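Local structure of uncharacterized protein (Alicyclobacillus acidocaldarius subsp. acidocaldarius, 3RQB) at residues 9-13 with 174-178; 55-59 with 91-95; 167-173 with 229-235; 182-186 with 212-216. The protein is of unknown function but has the hot-dog fold of the acyl-CoA thioesterases, so it probably hydrolyses acyl-CoA thioesters. One frame throughout, in Å; residues are numbered along the deposited sequence.

Contact 1 (9-13 with 174-178); sequences THAFD and DDPPR
A partly buried salt bridge, backed by ring packing, ties Asp13 and Phe12 in the first turn of helix 11-15 to Arg178 in the loop that leads from strand 168-174 to helix 182-188. Arginine suits the place because its chain can pack as a hydrocarbon while its end carries charge. Arg178 puts CG anti to the backbone N (chi1 165°) and runs extended from CG to NE, which carries the guanidinium past the imidazole of His10 to the carboxylate. Arg178 CD sits over the middle of the His10 ring, 3.7 Å from its centroid, a CH-pi contact. His10 is the N-cap residue of the helix. In this double hot-dog protein, whose helices lie against antiparallel strands, Phe12 also reaches Ala46 of helix 41-53 and Ala183 of helix 182-188, so the small N-terminal helix bridges both. The Phe12 ring slants beneath the guanidinium, its plane turned 39° from it, and CD1 lies over the face, 3.4 Å from Arg178 CZ. Asp13 OD1 takes NH2 of Arg178 on its syn lone pair, somewhat tilted from the guanidinium plane, and NE adds only weak bonds to both oxygens. Were Arg178 replaced by an alanine, Asp13 would probably lose this charged mate and the His10 and Phe12 rings would each lose the cover on one face. Arg178 NH1 also forms a salt bridge with Asp181, the residue just before helix 182-188.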
loop_
_atom_site.group_PDB
_atom_site.type_symbol
_atom_site.label_atom_id
_atom_site.label_comp_id
_atom_site.label_asym_id
_atom_site.label_seq_id
_atom_site.Cartn_x
_atom_site.Cartn_y
_atom_site.Cartn_z
ATOM N N THR B 9 9.929 -24.949 19.352
ATOM C CA THR B 9 9.374 -24.078 18.329
ATOM C C THR B 9 8.840 -22.794 18.942
ATOM O O THR B 9 8.020 -22.823 19.864
ATOM C CB THR B 9 8.217 -24.749 17.585
ATOM O OG1 THR B 9 7.351 -25.389 18.538
ATOM C CG2 THR B 9 8.743 -25.772 16.588
ATOM N N HIS B 10 9.310 -21.667 18.422
ATOM C CA HIS B 10 8.719 -20.380 18.757
ATOM C C HIS B 10 7.327 -20.333 18.144
ATOM O O HIS B 10 7.122 -20.791 17.016
ATOM C CB HIS B 10 9.563 -19.229 18.211
ATOM C CG HIS B 10 9.075 -17.877 18.628
ATOM N ND1 HIS B 10 9.745 -17.090 19.542
ATOM C CD2 HIS B 10 7.975 -17.175 18.266
ATOM C CE1 HIS B 10 9.082 -15.961 19.720
ATOM N NE2 HIS B 10 8.004 -15.987 18.956
ATOM N N ALA B 11 6.378 -19.774 18.883
ATOM C CA ALA B 11 4.988 -19.729 18.442
ATOM C C ALA B 11 4.873 -19.218 17.020
ATOM O O ALA B 11 4.213 -19.827 16.183
ATOM C CB ALA B 11 4.181 -18.842 19.365
ATOM N N PHE B 12 5.523 -18.091 16.758
ATOM C CA PHE B 12 5.523 -17.491 15.436
ATOM C C PHE B 12 5.917 -18.497 14.356
ATOM O O PHE B 12 5.197 -18.677 13.369
ATOM C CB PHE B 12 6.488 -16.309 15.404
ATOM C CG PHE B 12 6.559 -15.625 14.074
ATOM C CD1 PHE B 12 7.357 -16.129 13.060
ATOM C CD2 PHE B 12 5.820 -14.481 13.828
ATOM C CE1 PHE B 12 7.420 -15.500 11.831
ATOM C CE2 PHE B 12 5.880 -13.847 12.598
ATOM C CZ PHE B 12 6.680 -14.355 11.599
ATOM N N ASP B 13 7.062 -19.145 14.537
ATOM C CA ASP B 13 7.511 -20.143 13.575
ATOM C C ASP B 13 6.514 -21.296 13.521
ATOM O O ASP B 13 6.420 -22.028 12.529
ATOM C CB ASP B 13 8.906 -20.642 13.949
ATOM C CG ASP B 13 9.926 -19.533 13.943
ATOM O OD1 ASP B 13 9.839 -18.676 13.045
ATOM O OD2 ASP B 13 10.802 -19.506 14.830
ATOM N N ASP B 174 8.814 -9.209 19.401
ATOM C CA ASP B 174 8.234 -10.521 19.631
ATOM C C ASP B 174 8.400 -10.851 21.096
ATOM O O ASP B 174 9.417 -10.520 21.703
ATOM C CB ASP B 174 8.961 -11.591 18.819
ATOM C CG ASP B 174 8.941 -11.311 17.326
ATOM O OD1 ASP B 174 10.020 -11.018 16.751
ATOM O OD2 ASP B 174 7.841 -11.389 16.733
ATOM N N ASP B 175 7.393 -11.488 21.671
ATOM C CA ASP B 175 7.573 -12.143 22.951
ATOM C C ASP B 175 7.097 -13.579 22.774
ATOM O O ASP B 175 6.120 -13.826 22.067
ATOM C CB ASP B 175 6.766 -11.432 24.047
ATOM C CG ASP B 175 7.176 -11.864 25.462
ATOM O OD1 ASP B 175 8.396 -11.873 25.762
ATOM O OD2 ASP B 175 6.274 -12.196 26.271
ATOM N N PRO B 176 7.814 -14.542 23.372
ATOM C CA PRO B 176 9.152 -14.347 23.926
ATOM C C PRO B 176 10.099 -13.962 22.810
ATOM O O PRO B 176 9.797 -14.207 21.638
ATOM C CB PRO B 176 9.519 -15.739 24.451
ATOM C CG PRO B 176 8.630 -16.664 23.735
ATOM C CD PRO B 176 7.348 -15.920 23.566
ATOM N N PRO B 177 11.250 -13.387 23.176
ATOM C CA PRO B 177 12.169 -12.720 22.245
ATOM C C PRO B 177 12.493 -13.611 21.069
ATOM O O PRO B 177 12.743 -14.806 21.246
ATOM C CB PRO B 177 13.423 -12.490 23.092
ATOM C CG PRO B 177 13.322 -13.498 24.213
ATOM C CD PRO B 177 11.862 -13.614 24.498
ATOM N N ARG B 178 12.455 -13.047 19.871
ATOM C CA ARG B 178 12.823 -13.823 18.697
ATOM C C ARG B 178 13.590 -12.956 17.720
ATOM O O ARG B 178 13.236 -11.795 17.508
ATOM C CB ARG B 178 11.564 -14.390 18.030
ATOM C CG ARG B 178 11.756 -14.924 16.621
ATOM C CD ARG B 178 10.411 -15.336 16.020
ATOM N NE ARG B 178 10.532 -16.122 14.787
ATOM C CZ ARG B 178 10.687 -15.591 13.576
ATOM N NH1 ARG B 178 10.757 -14.269 13.433
ATOM N NH2 ARG B 178 10.780 -16.376 12.509
#

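Contact 2 (55-59 with 91-95); sequences HPERL and TQHFT
The amide oxygen OE1 of Gln92 accepts the backbone N-H of Leu59 at 2.9 Å, a nearly straight bond (168° at the hydrogen) whose donor is tilted from the carbonyl plane. Beside it, NE2 of the same amide gives a weak bond to Glu57 O, 3.2 Å away. A glutamine suits this place because one flat group both donates and accepts, as a peptide unit does, and can thus pair with the backbone of a loop that is not itself a strand. Its reach comes from an extended chain, CG anti to the backbone N (chi1 -164°). The loop is itself a type I turn: Arg58 N bonds to His55 O, and Pro56 brings the fixed phi that its second position accommodates well. Inside the turn, Glu57 N donates to His55 ND1, close to the plane of the imidazole, which should hinder rotation of that ring. The face so held receives the edge of Phe94 in a T-shaped pair, with CE2 of Phe94 3.8 Å from His55 CG and the centroids 5.6 Å apart. Phe94 CZ at the far end of the ring meets Arg58 CB at 3.7 Å; the arginine's polar end turns elsewhere, to Met53 O. The loop thus closes over one side of strand 91-100, between the end of helix 41-53 and the start of strand 61-69, with Pro84 of strand 77-87 beside His55 and Phe94 and Phe112 of strand 103-113 against Phe94 and Gln92.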
loop_
_atom_site.group_PDB
_atom_site.type_symbol
_atom_site.label_atom_id
_atom_site.label_comp_id
_atom_site.label_asym_id
_atom_site.label_seq_id
_atom_site.Cartn_x
_atom_site.Cartn_y
_atom_site.Cartn_z
ATOM N N HIS B 55 9.297 -20.605 -1.577
ATOM C CA HIS B 55 9.216 -21.046 -2.952
ATOM C C HIS B 55 10.626 -21.241 -3.489
ATOM O O HIS B 55 11.509 -20.407 -3.261
ATOM C CB HIS B 55 8.456 -20.028 -3.792
ATOM C CG HIS B 55 7.856 -20.606 -5.032
ATOM N ND1 HIS B 55 8.609 -20.946 -6.137
ATOM C CD2 HIS B 55 6.574 -20.915 -5.338
ATOM C CE1 HIS B 55 7.814 -21.430 -7.076
ATOM N NE2 HIS B 55 6.575 -21.420 -6.616
ATOM N N PRO B 56 10.842 -22.364 -4.184
ATOM C CA PRO B 56 12.117 -22.764 -4.792
ATOM C C PRO B 56 12.613 -21.780 -5.845
ATOM O O PRO B 56 13.821 -21.556 -5.971
ATOM C CB PRO B 56 11.780 -24.105 -5.454
ATOM C CG PRO B 56 10.286 -24.131 -5.565
ATOM C CD PRO B 56 9.800 -23.386 -4.370
ATOM N N GLU B 57 11.687 -21.198 -6.597
ATOM C CA GLU B 57 12.065 -20.279 -7.662
ATOM C C GLU B 57 12.465 -18.951 -7.072
ATOM O O GLU B 57 13.092 -18.129 -7.742
ATOM C CB GLU B 57 10.897 -20.044 -8.615
ATOM C CG GLU B 57 10.233 -21.303 -9.122
ATOM C CD GLU B 57 10.969 -21.927 -10.283
ATOM O OE1 GLU B 57 10.287 -22.514 -11.150
ATOM O OE2 GLU B 57 12.218 -21.839 -10.326
ATOM N N ARG B 58 12.085 -18.729 -5.819
ATOM C CA ARG B 58 12.287 -17.416 -5.226
ATOM C C ARG B 58 13.755 -17.025 -5.139
ATOM O O ARG B 58 14.616 -17.784 -4.680
ATOM C CB ARG B 58 11.613 -17.287 -3.868
ATOM C CG ARG B 58 12.323 -16.309 -2.961
ATOM C CD ARG B 58 13.073 -17.066 -1.898
ATOM N NE ARG B 58 13.963 -16.207 -1.135
ATOM C CZ ARG B 58 14.474 -16.542 0.042
ATOM N NH1 ARG B 58 14.170 -17.712 0.593
ATOM N NH2 ARG B 58 15.286 -15.708 0.671
ATOM N N LEU B 59 14.019 -15.819 -5.606
ATOM C CA LEU B 59 15.355 -15.288 -5.629
ATOM C C LEU B 59 15.309 -13.932 -4.967
ATOM O O LEU B 59 14.238 -13.337 -4.827
ATOM C CB LEU B 59 15.851 -15.180 -7.068
ATOM C CG LEU B 59 15.861 -16.507 -7.835
ATOM C CD1 LEU B 59 16.710 -16.395 -9.085
ATOM C CD2 LEU B 59 16.367 -17.655 -6.965
ATOM N N THR B 91 15.011 -8.731 -9.968
ATOM C CA THR B 91 13.682 -8.536 -9.379
ATOM C C THR B 91 12.629 -9.623 -9.705
ATOM O O THR B 91 12.646 -10.209 -10.789
ATOM C CB THR B 91 13.171 -7.139 -9.769
ATOM O OG1 THR B 91 12.364 -6.608 -8.720
ATOM C CG2 THR B 91 12.390 -7.176 -11.079
ATOM N N GLN B 92 11.724 -9.889 -8.759
ATOM C CA GLN B 92 10.742 -10.985 -8.878
ATOM C C GLN B 92 9.349 -10.688 -8.267
ATOM O O GLN B 92 9.257 -10.199 -7.139
ATOM C CB GLN B 92 11.317 -12.242 -8.229
ATOM C CG GLN B 92 10.605 -13.522 -8.605
ATOM C CD GLN B 92 11.120 -14.707 -7.819
ATOM O OE1 GLN B 92 11.697 -14.546 -6.744
ATOM N NE2 GLN B 92 10.915 -15.905 -8.351
ATOM N N HIS B 93 8.276 -11.024 -8.988
ATOM C CA HIS B 93 6.909 -10.744 -8.524
ATOM C C HIS B 93 6.091 -12.009 -8.246
ATOM O O HIS B 93 6.030 -12.906 -9.092
ATOM C CB HIS B 93 6.141 -9.928 -9.565
ATOM C CG HIS B 93 6.537 -8.489 -9.637
ATOM N ND1 HIS B 93 7.707 -8.067 -10.234
ATOM C CD2 HIS B 93 5.901 -7.368 -9.218
ATOM C CE1 HIS B 93 7.781 -6.749 -10.169
ATOM N NE2 HIS B 93 6.699 -6.300 -9.557
ATOM N N PHE B 94 5.426 -12.059 -7.090
ATOM C CA PHE B 94 4.601 -13.214 -6.712
ATOM C C PHE B 94 3.122 -12.884 -6.597
ATOM O O PHE B 94 2.751 -11.778 -6.205
ATOM C CB PHE B 94 5.058 -13.795 -5.371
ATOM C CG PHE B 94 6.274 -14.667 -5.469
ATOM C CD1 PHE B 94 7.544 -14.112 -5.466
ATOM C CD2 PHE B 94 6.148 -16.047 -5.552
ATOM C CE1 PHE B 94 8.668 -14.917 -5.559
ATOM C CE2 PHE B 94 7.269 -16.859 -5.642
ATOM C CZ PHE B 94 8.533 -16.291 -5.648
ATOM N N THR B 95 2.279 -13.860 -6.916
ATOM C CA THR B 95 0.833 -13.743 -6.712
ATOM C C THR B 95 0.362 -14.885 -5.817
ATOM O O THR B 95 0.586 -16.054 -6.122
ATOM C CB THR B 95 0.058 -13.787 -8.048
ATOM O OG1 THR B 95 0.121 -12.502 -8.687
ATOM C CG2 THR B 95 -1.402 -14.164 -7.810
#

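Contact 3 (167-173 with 229-235); sequences TTYQWMR and ELLGVAR
Trp171 leaves strand 168-173 beside Leu231, and its CB starts near the carboxylate of Glu229, 3.7 Å from OE1. With CG anti to its carbonyl carbon (chi1 -69°), the indole swings across to strand 230-235. CE3 lies by Leu230 O, CZ3 rests 3.7 Å from Leu231 CB, and the six-membered ring takes Leu231 CD1 over its face, 4.0 Å from the centroid and 12° off the normal. At the polar edge NE1 donates to Pro130 O, which gives the buried N-H a partner. Replacing Trp171 by an alanine is likely to open a gap beside Leu231 and to leave Pro130 O without this donor. The two strands are antiparallel neighbours in the curved sheet of the hot-dog fold, their short axes at 142°. Six backbone bonds join them, two in each of the pairs Thr168-Ala234, Gln170-Gly232 and Met172-Leu230; Trp171-Leu231 and Tyr169-Val233 are the non-hydrogen-bonded pairs between. On the face of Trp171, Val233 runs alongside Tyr169 and sets CG1 against its ring edge, 3.7 Å from CE1. The other face carries selenomethionine Met172, whose CE comes 3.5 Å from Gly232 CA, over a residue with no side chain to meet it; Val198 of helix 195-200 packs on Thr168 of this same face. At the strand end Glu229 CG packs 3.8 Å from Arg173 CD, yet each charge has its partner outside the two segments, Glu229 with Arg153 and Arg173 with Asp175.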
loop_
_atom_site.group_PDB
_atom_site.type_symbol
_atom_site.label_atom_id
_atom_site.label_comp_id
_atom_site.label_asym_id
_atom_site.label_seq_id
_atom_site.Cartn_x
_atom_site.Cartn_y
_atom_site.Cartn_z
ATOM N N THR B 167 -2.296 9.516 16.684
ATOM C CA THR B 167 -0.908 9.064 16.555
ATOM C C THR B 167 -0.413 8.220 17.733
ATOM O O THR B 167 -0.501 8.631 18.888
ATOM C CB THR B 167 0.055 10.265 16.346
ATOM O OG1 THR B 167 -0.182 10.870 15.062
ATOM C CG2 THR B 167 1.502 9.812 16.444
ATOM N N THR B 168 0.126 7.045 17.424
ATOM C CA THR B 168 0.656 6.138 18.441
ATOM C C THR B 168 2.165 5.947 18.318
ATOM O O THR B 168 2.697 5.826 17.209
ATOM C CB THR B 168 -0.001 4.739 18.346
ATOM O OG1 THR B 168 -1.357 4.815 18.798
ATOM C CG2 THR B 168 0.749 3.718 19.200
ATOM N N TYR B 169 2.850 5.939 19.462
ATOM C CA TYR B 169 4.241 5.479 19.541
ATOM C C TYR B 169 4.304 4.263 20.459
ATOM O O TYR B 169 3.684 4.257 21.522
ATOM C CB TYR B 169 5.170 6.545 20.125
ATOM C CG TYR B 169 5.222 7.873 19.395
ATOM C CD1 TYR B 169 4.763 8.008 18.088
ATOM C CD2 TYR B 169 5.748 9.000 20.025
ATOM C CE1 TYR B 169 4.822 9.244 17.434
ATOM C CE2 TYR B 169 5.813 10.228 19.387
ATOM C CZ TYR B 169 5.350 10.355 18.095
ATOM O OH TYR B 169 5.421 11.590 17.471
ATOM N N GLN B 170 5.047 3.235 20.062
ATOM C CA GLN B 170 5.268 2.110 20.959
ATOM C C GLN B 170 6.592 1.387 20.740
ATOM O O GLN B 170 7.096 1.281 19.618
ATOM C CB GLN B 170 4.115 1.114 20.857
ATOM C CG GLN B 170 4.057 0.354 19.544
ATOM C CD GLN B 170 2.676 -0.238 19.283
ATOM O OE1 GLN B 170 1.661 0.303 19.738
ATOM N NE2 GLN B 170 2.632 -1.353 18.545
ATOM N N TRP B 171 7.150 0.889 21.834
ATOM C CA TRP B 171 8.228 -0.069 21.745
ATOM C C TRP B 171 7.567 -1.421 21.634
ATOM O O TRP B 171 6.600 -1.714 22.344
ATOM C CB TRP B 171 9.106 -0.025 22.990
ATOM C CG TRP B 171 9.899 1.235 23.120
ATOM C CD1 TRP B 171 9.731 2.222 24.052
ATOM C CD2 TRP B 171 10.986 1.649 22.285
ATOM N NE1 TRP B 171 10.647 3.223 23.849
ATOM C CE2 TRP B 171 11.432 2.898 22.773
ATOM C CE3 TRP B 171 11.628 1.086 21.170
ATOM C CZ2 TRP B 171 12.492 3.598 22.184
ATOM C CZ3 TRP B 171 12.682 1.780 20.585
ATOM C CH2 TRP B 171 13.101 3.023 21.095
HETATM N N MSE B 172 8.078 -2.240 20.730
HETATM C CA MSE B 172 7.508 -3.556 20.511
HETATM C C MSE B 172 8.568 -4.538 20.029
HETATM O O MSE B 172 9.508 -4.174 19.307
HETATM C CB MSE B 172 6.391 -3.465 19.474
HETATM C CG MSE B 172 6.917 -3.095 18.103
HETATM SE SE MSE B 172 5.636 -2.207 16.960
HETATM C CE MSE B 172 6.847 -1.707 15.522
ATOM N N ARG B 173 8.392 -5.790 20.432
ATOM C CA ARG B 173 9.207 -6.891 19.960
ATOM C C ARG B 173 8.370 -8.149 20.061
ATOM O O ARG B 173 7.311 -8.149 20.686
ATOM C CB ARG B 173 10.484 -7.031 20.784
ATOM C CG ARG B 173 10.256 -7.457 22.219
ATOM C CD ARG B 173 11.562 -7.913 22.852
ATOM N NE ARG B 173 11.474 -8.043 24.307
ATOM C CZ ARG B 173 10.815 -9.017 24.933
ATOM N NH1 ARG B 173 10.168 -9.935 24.226
ATOM N NH2 ARG B 173 10.796 -9.071 26.263
ATOM N N GLU B 229 14.328 -4.443 20.719
ATOM C CA GLU B 229 12.998 -3.850 20.590
ATOM C C GLU B 229 12.964 -2.827 19.456
ATOM O O GLU B 229 14.003 -2.319 19.040
ATOM C CB GLU B 229 12.555 -3.194 21.905
ATOM C CG GLU B 229 12.292 -4.181 23.023
ATOM C CD GLU B 229 11.710 -3.533 24.265
ATOM O OE1 GLU B 229 10.502 -3.180 24.245
ATOM O OE2 GLU B 229 12.467 -3.391 25.257
ATOM N N LEU B 230 11.769 -2.541 18.946
ATOM C CA LEU B 230 11.615 -1.565 17.870
ATOM C C LEU B 230 10.584 -0.504 18.211
ATOM O O LEU B 230 9.727 -0.697 19.082
ATOM C CB LEU B 230 11.199 -2.255 16.581
ATOM C CG LEU B 230 11.998 -3.517 16.299
ATOM C CD1 LEU B 230 11.416 -4.234 15.099
ATOM C CD2 LEU B 230 13.456 -3.159 16.091
ATOM N N LEU B 231 10.670 0.619 17.506
ATOM C CA LEU B 231 9.723 1.693 17.707
ATOM C C LEU B 231 8.811 1.834 16.512
ATOM O O LEU B 231 9.251 2.216 15.429
ATOM C CB LEU B 231 10.447 3.010 17.922
ATOM C CG LEU B 231 9.427 4.078 18.297
ATOM C CD1 LEU B 231 8.949 3.814 19.713
ATOM C CD2 LEU B 231 9.996 5.484 18.153
ATOM N N GLY B 232 7.540 1.511 16.698
ATOM C CA GLY B 232 6.552 1.776 15.670
ATOM C C GLY B 232 5.886 3.131 15.847
ATOM O O GLY B 232 5.750 3.636 16.962
ATOM N N VAL B 233 5.459 3.714 14.736
ATOM C CA VAL B 233 4.660 4.927 14.753
ATOM C C VAL B 233 3.494 4.743 13.800
ATOM O O VAL B 233 3.683 4.652 12.588
ATOM C CB VAL B 233 5.463 6.142 14.260
ATOM C CG1 VAL B 233 4.581 7.400 14.276
ATOM C CG2 VAL B 233 6.732 6.325 15.091
ATOM N N ALA B 234 2.284 4.734 14.335
ATOM C CA ALA B 234 1.117 4.595 13.488
ATOM C C ALA B 234 0.291 5.852 13.602
ATOM O O ALA B 234 0.023 6.336 14.703
ATOM C CB ALA B 234 0.306 3.381 13.895
ATOM N N ARG B 235 -0.100 6.386 12.456
ATOM C CA ARG B 235 -0.945 7.568 12.420
ATOM C C ARG B 235 -2.137 7.266 11.528
ATOM O O ARG B 235 -2.189 6.234 10.850
ATOM C CB ARG B 235 -0.175 8.816 11.948
ATOM C CG ARG B 235 0.045 8.926 10.442
ATOM C CD ARG B 235 0.879 10.162 10.061
ATOM N NE ARG B 235 1.170 10.221 8.622
ATOM C CZ ARG B 235 0.486 10.939 7.727
ATOM N NH1 ARG B 235 -0.549 11.684 8.112
ATOM N NH2 ARG B 235 0.838 10.915 6.441
#

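Contact 4 (182-186 with 212-216); sequences HAALA and TVYFL
Phe215 is packed closely against His182 and Leu185, whereas the Ala186-Val213 end of the same contact barely touches. At the close end the imidazole stands on the phenyl ring of Phe215 in a T-shaped pair, planes 77° apart and centroids 5.0 Å from each other. The edge of His182 is turned to the Phe215 face, with ND1 over it, displaced toward the rim and 3.6 Å from CD1 of Phe215. Phe215 CE1 meanwhile comes 3.5 Å from His182 O, a carbonyl already bonded to Ala186 N within the helix. Phenylalanine fits here because it offers a broad apolar face to the histidine and a slim edge to the next turn, where Leu185 CD2 lies in its ring plane, 4.0 Å from CD1. With CG anti to the carbonyl carbon (chi1 -53°), the ring is held out from the strand toward the helix. At the loose end Ala186 CB and Val213 CG1 meet at 4.5 Å, and that small methyl lets the backbones draw in, the two CA atoms being 6.7 Å apart. Neither end opens to solvent, since all five touching residues are buried. The axes of helix 182-186 and strand 212-215 pass 10.0 Å apart, a usual spacing for a helix lying on a sheet, here the layered packing of the hot-dog fold. Around it, helix 41-53 covers His182 with Leu49, helix 219-224 brings Ile222 to His182 and Leu185, and strand 61-69 runs beside the segment with Leu65 at Val213 and Pro62 at Phe215.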
loop_
_atom_site.group_PDB
_atom_site.type_symbol
_atom_site.label_atom_id
_atom_site.label_comp_id
_atom_site.label_asym_id
_atom_site.label_seq_id
_atom_site.Cartn_x
_atom_site.Cartn_y
_atom_site.Cartn_z
ATOM N N HIS B 182 12.068 -10.948 7.934
ATOM C CA HIS B 182 11.078 -10.186 7.181
ATOM C C HIS B 182 9.633 -10.450 7.589
ATOM O O HIS B 182 8.864 -9.518 7.825
ATOM C CB HIS B 182 11.280 -10.384 5.680
ATOM C CG HIS B 182 12.587 -9.843 5.184
ATOM N ND1 HIS B 182 12.735 -8.547 4.732
ATOM C CD2 HIS B 182 13.812 -10.412 5.094
ATOM C CE1 HIS B 182 13.990 -8.346 4.374
ATOM N NE2 HIS B 182 14.665 -9.463 4.584
ATOM N N ALA B 183 9.255 -11.717 7.685
ATOM C CA ALA B 183 7.866 -12.023 8.010
ATOM C C ALA B 183 7.477 -11.493 9.400
ATOM O O ALA B 183 6.395 -10.937 9.586
ATOM C CB ALA B 183 7.587 -13.524 7.872
ATOM N N ALA B 184 8.377 -11.652 10.366
ATOM C CA ALA B 184 8.122 -11.219 11.735
ATOM C C ALA B 184 7.880 -9.724 11.731
ATOM O O ALA B 184 7.055 -9.185 12.491
ATOM C CB ALA B 184 9.310 -11.548 12.611
ATOM N N LEU B 185 8.620 -9.067 10.848
ATOM C CA LEU B 185 8.576 -7.629 10.707
ATOM C C LEU B 185 7.240 -7.178 10.121
ATOM O O LEU B 185 6.610 -6.268 10.643
ATOM C CB LEU B 185 9.742 -7.185 9.836
ATOM C CG LEU B 185 9.818 -5.683 9.583
ATOM C CD1 LEU B 185 9.576 -4.902 10.872
ATOM C CD2 LEU B 185 11.154 -5.313 8.957
ATOM N N ALA B 186 6.804 -7.824 9.047
ATOM C CA ALA B 186 5.465 -7.596 8.523
ATOM C C ALA B 186 4.433 -7.693 9.655
ATOM O O ALA B 186 3.564 -6.823 9.818
ATOM C CB ALA B 186 5.148 -8.622 7.433
ATOM N N THR B 212 -0.561 -3.109 3.390
ATOM C CA THR B 212 0.653 -3.053 2.569
ATOM C C THR B 212 1.878 -2.753 3.431
ATOM O O THR B 212 1.784 -2.024 4.419
ATOM C CB THR B 212 0.563 -2.009 1.420
ATOM O OG1 THR B 212 -0.380 -2.448 0.436
ATOM C CG2 THR B 212 1.898 -1.855 0.735
ATOM N N VAL B 213 3.014 -3.350 3.073
ATOM C CA VAL B 213 4.283 -3.062 3.748
ATOM C C VAL B 213 5.497 -3.013 2.805
ATOM O O VAL B 213 5.734 -3.916 1.996
ATOM C CB VAL B 213 4.578 -4.067 4.876
ATOM C CG1 VAL B 213 4.683 -5.469 4.310
ATOM C CG2 VAL B 213 5.866 -3.693 5.594
ATOM N N TYR B 214 6.283 -1.956 2.939
ATOM C CA TYR B 214 7.498 -1.820 2.159
ATOM C C TYR B 214 8.671 -2.027 3.105
ATOM O O TYR B 214 8.709 -1.406 4.178
ATOM C CB TYR B 214 7.565 -0.411 1.569
ATOM C CG TYR B 214 6.453 -0.073 0.602
ATOM C CD1 TYR B 214 5.622 -1.064 0.085
ATOM C CD2 TYR B 214 6.251 1.233 0.189
ATOM C CE1 TYR B 214 4.620 -0.757 -0.815
ATOM C CE2 TYR B 214 5.250 1.553 -0.708
ATOM C CZ TYR B 214 4.439 0.558 -1.209
ATOM O OH TYR B 214 3.449 0.885 -2.107
ATOM N N PHE B 215 9.624 -2.889 2.752
ATOM C CA PHE B 215 10.800 -2.998 3.611
ATOM C C PHE B 215 11.893 -2.089 3.074
ATOM O O PHE B 215 12.594 -2.463 2.142
ATOM C CB PHE B 215 11.359 -4.421 3.575
ATOM C CG PHE B 215 10.354 -5.485 3.883
ATOM C CD1 PHE B 215 10.211 -5.963 5.174
ATOM C CD2 PHE B 215 9.572 -6.028 2.878
ATOM C CE1 PHE B 215 9.288 -6.952 5.469
ATOM C CE2 PHE B 215 8.648 -7.017 3.162
ATOM C CZ PHE B 215 8.506 -7.480 4.462
ATOM N N LEU B 216 12.133 -0.968 3.747
ATOM C CA LEU B 216 13.065 0.038 3.240
ATOM C C LEU B 216 14.510 -0.322 3.558
ATOM O O LEU B 216 15.429 -0.061 2.770
ATOM C CB LEU B 216 12.693 1.433 3.760
ATOM C CG LEU B 216 11.305 1.856 3.272
ATOM C CD1 LEU B 216 10.631 2.818 4.241
ATOM C CD2 LEU B 216 11.388 2.438 1.862
#

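Contacts 3 and 4 are buried, contacts 1 and 2 lie partly at the surface, and their chemistry follows. Strand pairing dominates contact 3, and contact 4 is apolar and aromatic packing, whereas each outer contact adds side-chain polar bonds to a loop: a charged pair in contact 1, an amide gripping backbone in contact 2. Contact 3 uses strand 168-174, and contact 1 takes its last residue and the loop after it, which runs on to the helix of contact 4; there Arg178 and Phe12 pack on Ala184. Contact 2 belongs to the N-terminal thioesterase domain, contacts 3 and 4 to the C-terminal one, and the centres of contacts 2 and 3 are about 30 Å apart.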